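Local coordinates for protein chitinase (PDB 5XSW) that probably hydrolyses internal glycosidic bonds of chitin, the piece described here including an all-beta domain followed by a largely helical domain that binds a glycan, at residues N155-A167 against S448-A460. Residues are numbered along the deposited sequence; the frame is centred on the assembly and turned at random.
Sequences NPPHPTQIIIGLA and SYRYDFLTILRVA
Q161 reaches across to R450 and Y451 on the first turn of helix 449-461, and each atom of its side chain finds a neighbour there. CB lies 3.7 Å from R450 O. CG, turned away from the carbonyl carbon (chi1 -75°), and CD run alongside the Y451 ring in the same direction, touching CD1 and CE1. At the tip, OE1 accepts from R450 NE and, at 2.9 Å, from R450 NH2. This side-on grip keeps OE1 in the guanidinium plane, although both donors approach from one face of the amide, with NE well above its plane. NE2 sits at the edge of the Y451 ring and donates to the backbone oxygens of D141 and Y139, which would fix the amide's rotation. The contact lies in the largely helical domain that follows the N-terminal beta domain, where the loop after helix 136-139 packs on helix 449-461. S448 is the N-cap of that helix, its OG accepting from Y451 N. A kink follows, where L454 N lacks a bond to the preceding turn and gives its proton to water 2 instead. That water also hydrogen-bonds R450 O and T160 O, while water 1 joins T160 O, Y451 O and T455 OG1; two bound waters thus bridge the loop to the kinked turn. R450 O is held more directly by I162 N, at 3.0 Å. I162 then wedges between two helix side chains: CD1 lies over one face of the Y449 ring in a CH-pi contact, 3.9 Å from the centroid, and CG1 presses L454 CG at a tight 3.4 Å. A193 of helix 186-199 covers this apolar patch, and A189 O takes the Y449 hydroxyl. One helical turn beyond L454, R458 extends end-on to P159 O, with NH1 at 2.8 Å and NH2 arriving from the other face of the carbonyl plane; NH2 also forms a salt bridge with E197.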
loop_
_atom_site.group_PDB
_atom_site.type_symbol
_atom_site.label_atom_id
_atom_site.label_comp_id
_atom_site.label_asym_id
_atom_site.label_seq_id
_atom_site.Cartn_x
_atom_site.Cartn_y
_atom_site.Cartn_z
ATOM N N ASN A 155 -21.035 3.846 -22.937
ATOM C CA ASN A 155 -22.344 3.846 -23.629
ATOM C C ASN A 155 -23.460 3.176 -22.790
ATOM O O ASN A 155 -23.826 2.031 -23.011
ATOM C CB ASN A 155 -22.191 3.128 -24.990
ATOM C CG ASN A 155 -21.066 3.742 -25.878
ATOM O OD1 ASN A 155 -20.031 3.096 -26.134
ATOM N ND2 ASN A 155 -21.292 4.961 -26.388
ATOM N N PRO A 156 -23.930 3.866 -21.775
ATOM C CA PRO A 156 -24.870 3.306 -20.810
ATOM C C PRO A 156 -26.110 2.824 -21.549
ATOM O O PRO A 156 -26.560 3.467 -22.526
ATOM C CB PRO A 156 -25.189 4.489 -19.885
ATOM C CG PRO A 156 -24.231 5.521 -20.203
ATOM C CD PRO A 156 -23.624 5.280 -21.522
ATOM N N PRO A 157 -26.611 1.668 -21.157
ATOM C CA PRO A 157 -27.777 1.164 -21.883
ATOM C C PRO A 157 -29.046 1.968 -21.563
ATOM O O PRO A 157 -30.016 1.829 -22.290
ATOM C CB PRO A 157 -27.923 -0.253 -21.363
ATOM C CG PRO A 157 -27.404 -0.155 -19.901
ATOM C CD PRO A 157 -26.204 0.780 -20.044
ATOM N N HIS A 158 -29.027 2.770 -20.503
ATOM C CA HIS A 158 -30.208 3.562 -20.124
ATOM C C HIS A 158 -29.698 4.701 -19.274
ATOM O O HIS A 158 -28.714 4.548 -18.551
ATOM C CB HIS A 158 -31.238 2.706 -19.381
ATOM C CG HIS A 158 -32.605 3.334 -19.296
ATOM N ND1 HIS A 158 -32.906 4.365 -18.438
ATOM C CD2 HIS A 158 -33.737 3.089 -19.999
ATOM C CE1 HIS A 158 -34.162 4.735 -18.610
ATOM N NE2 HIS A 158 -34.694 3.959 -19.539
ATOM N N PRO A 159 -30.295 5.885 -19.407
ATOM C CA PRO A 159 -29.792 7.001 -18.598
ATOM C C PRO A 159 -30.241 7.072 -17.130
ATOM O O PRO A 159 -29.615 7.809 -16.352
ATOM C CB PRO A 159 -30.334 8.234 -19.345
ATOM C CG PRO A 159 -31.631 7.724 -19.976
ATOM C CD PRO A 159 -31.228 6.325 -20.473
ATOM N N THR A 160 -31.338 6.402 -16.764
ATOM C CA THR A 160 -31.839 6.546 -15.389
ATOM C C THR A 160 -32.041 5.155 -14.729
ATOM O O THR A 160 -32.151 5.068 -13.511
ATOM C CB THR A 160 -33.181 7.356 -15.332
ATOM O OG1 THR A 160 -34.167 6.692 -16.139
ATOM C CG2 THR A 160 -32.970 8.771 -15.831
ATOM N N GLN A 161 -32.052 4.097 -15.541
ATOM C CA GLN A 161 -32.173 2.729 -15.002
ATOM C C GLN A 161 -30.785 2.115 -14.759
ATOM O O GLN A 161 -29.888 2.324 -15.573
ATOM C CB GLN A 161 -32.927 1.782 -15.940
ATOM C CG GLN A 161 -34.481 2.013 -15.956
ATOM C CD GLN A 161 -35.153 1.181 -16.990
ATOM O OE1 GLN A 161 -34.785 0.021 -17.225
ATOM N NE2 GLN A 161 -36.172 1.772 -17.656
ATOM N N ILE A 162 -30.637 1.378 -13.651
ATOM C CA ILE A 162 -29.442 0.527 -13.411
ATOM C C ILE A 162 -29.777 -0.863 -13.849
ATOM O O ILE A 162 -30.787 -1.431 -13.411
ATOM C CB ILE A 162 -29.065 0.442 -11.919
ATOM C CG1 ILE A 162 -28.872 1.827 -11.344
ATOM C CG2 ILE A 162 -27.789 -0.430 -11.716
ATOM C CD1 ILE A 162 -29.006 1.834 -9.859
ATOM N N ILE A 163 -28.959 -1.429 -14.710
ATOM C CA ILE A 163 -29.264 -2.749 -15.255
ATOM C C ILE A 163 -28.145 -3.747 -14.851
ATOM O O ILE A 163 -27.100 -3.853 -15.534
ATOM C CB ILE A 163 -29.330 -2.740 -16.827
ATOM C CG1 ILE A 163 -30.204 -1.567 -17.338
ATOM C CG2 ILE A 163 -29.775 -4.098 -17.298
ATOM C CD1 ILE A 163 -31.626 -1.652 -16.821
ATOM N N ILE A 164 -28.363 -4.486 -13.775
ATOM C CA ILE A 164 -27.422 -5.529 -13.419
ATOM C C ILE A 164 -27.985 -6.821 -13.982
ATOM O O ILE A 164 -29.076 -7.243 -13.612
ATOM C CB ILE A 164 -27.261 -5.657 -11.897
ATOM C CG1 ILE A 164 -26.647 -4.383 -11.315
ATOM C CG2 ILE A 164 -26.405 -6.866 -11.559
ATOM C CD1 ILE A 164 -26.663 -4.333 -9.803
ATOM N N GLY A 165 -27.241 -7.454 -14.880
ATOM C CA GLY A 165 -27.758 -8.633 -15.541
ATOM C C GLY A 165 -27.354 -9.886 -14.806
ATOM O O GLY A 165 -26.190 -10.271 -14.806
ATOM N N LEU A 166 -28.335 -10.531 -14.186
ATOM C CA LEU A 166 -28.086 -11.747 -13.433
ATOM C C LEU A 166 -28.118 -12.937 -14.373
ATOM O O LEU A 166 -29.001 -13.783 -14.298
ATOM C CB LEU A 166 -29.123 -11.899 -12.322
ATOM C CG LEU A 166 -29.314 -10.645 -11.467
ATOM C CD1 LEU A 166 -30.436 -10.825 -10.459
ATOM C CD2 LEU A 166 -28.017 -10.270 -10.770
ATOM N N ALA A 167 -27.136 -12.983 -15.265
ATOM C CA ALA A 167 -27.036 -14.031 -16.268
ATOM C C ALA A 167 -26.583 -15.366 -15.700
ATOM O O ALA A 167 -25.856 -15.419 -14.712
ATOM C CB ALA A 167 -26.103 -13.596 -17.386
ATOM N N SER A 448 -37.936 1.972 -6.406
ATOM C CA SER A 448 -37.332 0.863 -7.101
ATOM C C SER A 448 -35.810 1.086 -7.229
ATOM O O SER A 448 -35.378 2.171 -7.640
ATOM C CB SER A 448 -37.899 0.712 -8.486
ATOM O OG SER A 448 -37.075 -0.152 -9.271
ATOM N N TYR A 449 -35.016 0.057 -6.907
ATOM C CA TYR A 449 -33.562 0.163 -7.126
ATOM C C TYR A 449 -33.299 0.377 -8.628
ATOM O O TYR A 449 -32.679 1.346 -9.048
ATOM C CB TYR A 449 -32.854 -1.090 -6.623
ATOM C CG TYR A 449 -31.389 -1.064 -7.024
ATOM C CD1 TYR A 449 -30.467 -0.389 -6.262
ATOM C CD2 TYR A 449 -30.962 -1.723 -8.156
ATOM C CE1 TYR A 449 -29.062 -0.383 -6.611
ATOM C CE2 TYR A 449 -29.572 -1.725 -8.540
ATOM C CZ TYR A 449 -28.666 -1.065 -7.749
ATOM O OH TYR A 449 -27.345 -1.094 -8.123
ATOM N N ARG A 450 -33.839 -0.513 -9.437
ATOM C CA ARG A 450 -33.601 -0.449 -10.876
ATOM C C ARG A 450 -34.033 0.911 -11.502
ATOM O O ARG A 450 -33.266 1.548 -12.244
ATOM C CB ARG A 450 -34.346 -1.604 -11.575
ATOM C CG ARG A 450 -34.107 -1.550 -13.088
ATOM C CD ARG A 450 -34.801 -2.660 -13.823
ATOM N NE ARG A 450 -34.959 -2.305 -15.228
ATOM C CZ ARG A 450 -35.454 -3.137 -16.155
ATOM N NH1 ARG A 450 -35.790 -4.395 -15.845
ATOM N NH2 ARG A 450 -35.585 -2.714 -17.400
ATOM N N TYR A 451 -35.247 1.367 -11.167
ATOM C CA TYR A 451 -35.835 2.530 -11.869
ATOM C C TYR A 451 -35.532 3.861 -11.211
ATOM O O TYR A 451 -35.404 4.886 -11.892
ATOM C CB TYR A 451 -37.362 2.319 -12.010
ATOM C CG TYR A 451 -37.697 1.162 -12.926
ATOM C CD1 TYR A 451 -37.608 1.288 -14.298
ATOM C CD2 TYR A 451 -37.992 -0.082 -12.398
ATOM C CE1 TYR A 451 -37.880 0.209 -15.132
ATOM C CE2 TYR A 451 -38.262 -1.162 -13.219
ATOM C CZ TYR A 451 -38.200 -1.012 -14.573
ATOM O OH TYR A 451 -38.479 -2.112 -15.364
ATOM N N ASP A 452 -35.419 3.877 -9.880
ATOM C CA ASP A 452 -35.327 5.136 -9.160
ATOM C C ASP A 452 -33.976 5.480 -8.539
ATOM O O ASP A 452 -33.724 6.641 -8.211
ATOM C CB ASP A 452 -36.347 5.144 -8.018
ATOM C CG ASP A 452 -37.769 5.019 -8.516
ATOM O OD1 ASP A 452 -38.128 5.761 -9.467
ATOM O OD2 ASP A 452 -38.500 4.178 -7.970
ATOM N N PHE A 453 -33.150 4.487 -8.221
ATOM C CA PHE A 453 -32.044 4.850 -7.328
ATOM C C PHE A 453 -30.986 5.785 -7.972
ATOM O O PHE A 453 -30.392 6.619 -7.279
ATOM C CB PHE A 453 -31.356 3.565 -6.725
ATOM C CG PHE A 453 -30.420 3.899 -5.576
ATOM C CD1 PHE A 453 -30.909 4.464 -4.424
ATOM C CD2 PHE A 453 -29.040 3.657 -5.673
ATOM C CE1 PHE A 453 -30.052 4.831 -3.354
ATOM C CE2 PHE A 453 -28.172 3.989 -4.635
ATOM C CZ PHE A 453 -28.664 4.579 -3.469
ATOM N N LEU A 454 -30.743 5.697 -9.290
ATOM C CA LEU A 454 -29.815 6.665 -9.875
ATOM C C LEU A 454 -30.317 8.106 -9.731
ATOM O O LEU A 454 -29.528 9.036 -9.516
ATOM C CB LEU A 454 -29.571 6.402 -11.366
ATOM C CG LEU A 454 -28.661 5.206 -11.688
ATOM C CD1 LEU A 454 -28.460 5.064 -13.239
ATOM C CD2 LEU A 454 -27.291 5.422 -10.957
ATOM N N THR A 455 -31.635 8.273 -9.813
ATOM C CA THR A 455 -32.197 9.651 -9.675
ATOM C C THR A 455 -32.009 10.149 -8.227
ATOM O O THR A 455 -31.606 11.287 -7.981
ATOM C CB THR A 455 -33.678 9.653 -10.138
ATOM O OG1 THR A 455 -33.721 9.379 -11.549
ATOM C CG2 THR A 455 -34.302 11.070 -9.905
ATOM N N ILE A 456 -32.193 9.241 -7.253
ATOM C CA ILE A 456 -31.924 9.568 -5.854
ATOM C C ILE A 456 -30.467 9.978 -5.659
ATOM O O ILE A 456 -30.137 10.993 -5.000
ATOM C CB ILE A 456 -32.230 8.370 -4.916
ATOM C CG1 ILE A 456 -33.733 8.021 -4.888
ATOM C CG2 ILE A 456 -31.601 8.652 -3.513
ATOM C CD1 ILE A 456 -34.638 9.112 -4.153
ATOM N N LEU A 457 -29.560 9.180 -6.216
ATOM C CA LEU A 457 -28.126 9.561 -6.153
ATOM C C LEU A 457 -27.823 10.961 -6.761
ATOM O O LEU A 457 -27.047 11.758 -6.191
ATOM C CB LEU A 457 -27.270 8.507 -6.867
ATOM C CG LEU A 457 -27.134 7.142 -6.110
ATOM C CD1 LEU A 457 -26.278 6.117 -6.908
ATOM C CD2 LEU A 457 -26.552 7.360 -4.687
ATOM N N ARG A 458 -28.446 11.251 -7.891
ATOM C CA ARG A 458 -28.213 12.536 -8.583
ATOM C C ARG A 458 -28.735 13.688 -7.764
ATOM O O ARG A 458 -28.072 14.731 -7.642
ATOM C CB ARG A 458 -28.891 12.517 -9.974
ATOM C CG ARG A 458 -28.081 11.668 -10.931
ATOM C CD ARG A 458 -28.672 11.466 -12.304
ATOM N NE ARG A 458 -27.901 10.418 -12.963
ATOM C CZ ARG A 458 -28.368 9.627 -13.902
ATOM N NH1 ARG A 458 -29.611 9.764 -14.336
ATOM N NH2 ARG A 458 -27.609 8.663 -14.389
ATOM N N VAL A 459 -29.904 13.481 -7.148
ATOM C CA VAL A 459 -30.408 14.491 -6.223
ATOM C C VAL A 459 -29.436 14.713 -5.116
ATOM O O VAL A 459 -29.073 15.863 -4.824
ATOM C CB VAL A 459 -31.766 14.091 -5.668
ATOM C CG1 VAL A 459 -32.117 14.954 -4.464
ATOM C CG2 VAL A 459 -32.792 14.239 -6.787
ATOM N N ALA A 460 -28.958 13.631 -4.497
ATOM C CA ALA A 460 -27.953 13.829 -3.436
ATOM C C ALA A 460 -26.724 14.546 -3.965
ATOM O O ALA A 460 -26.177 15.447 -3.301
ATOM C CB ALA A 460 -27.535 12.448 -2.813
HETATM O O HOH W 1 -33.418 6.667 -11.691
HETATM O O HOH W 2 -31.862 3.714 -11.094
HETATM O O HOH W 3 -35.454 4.911 -14.726
#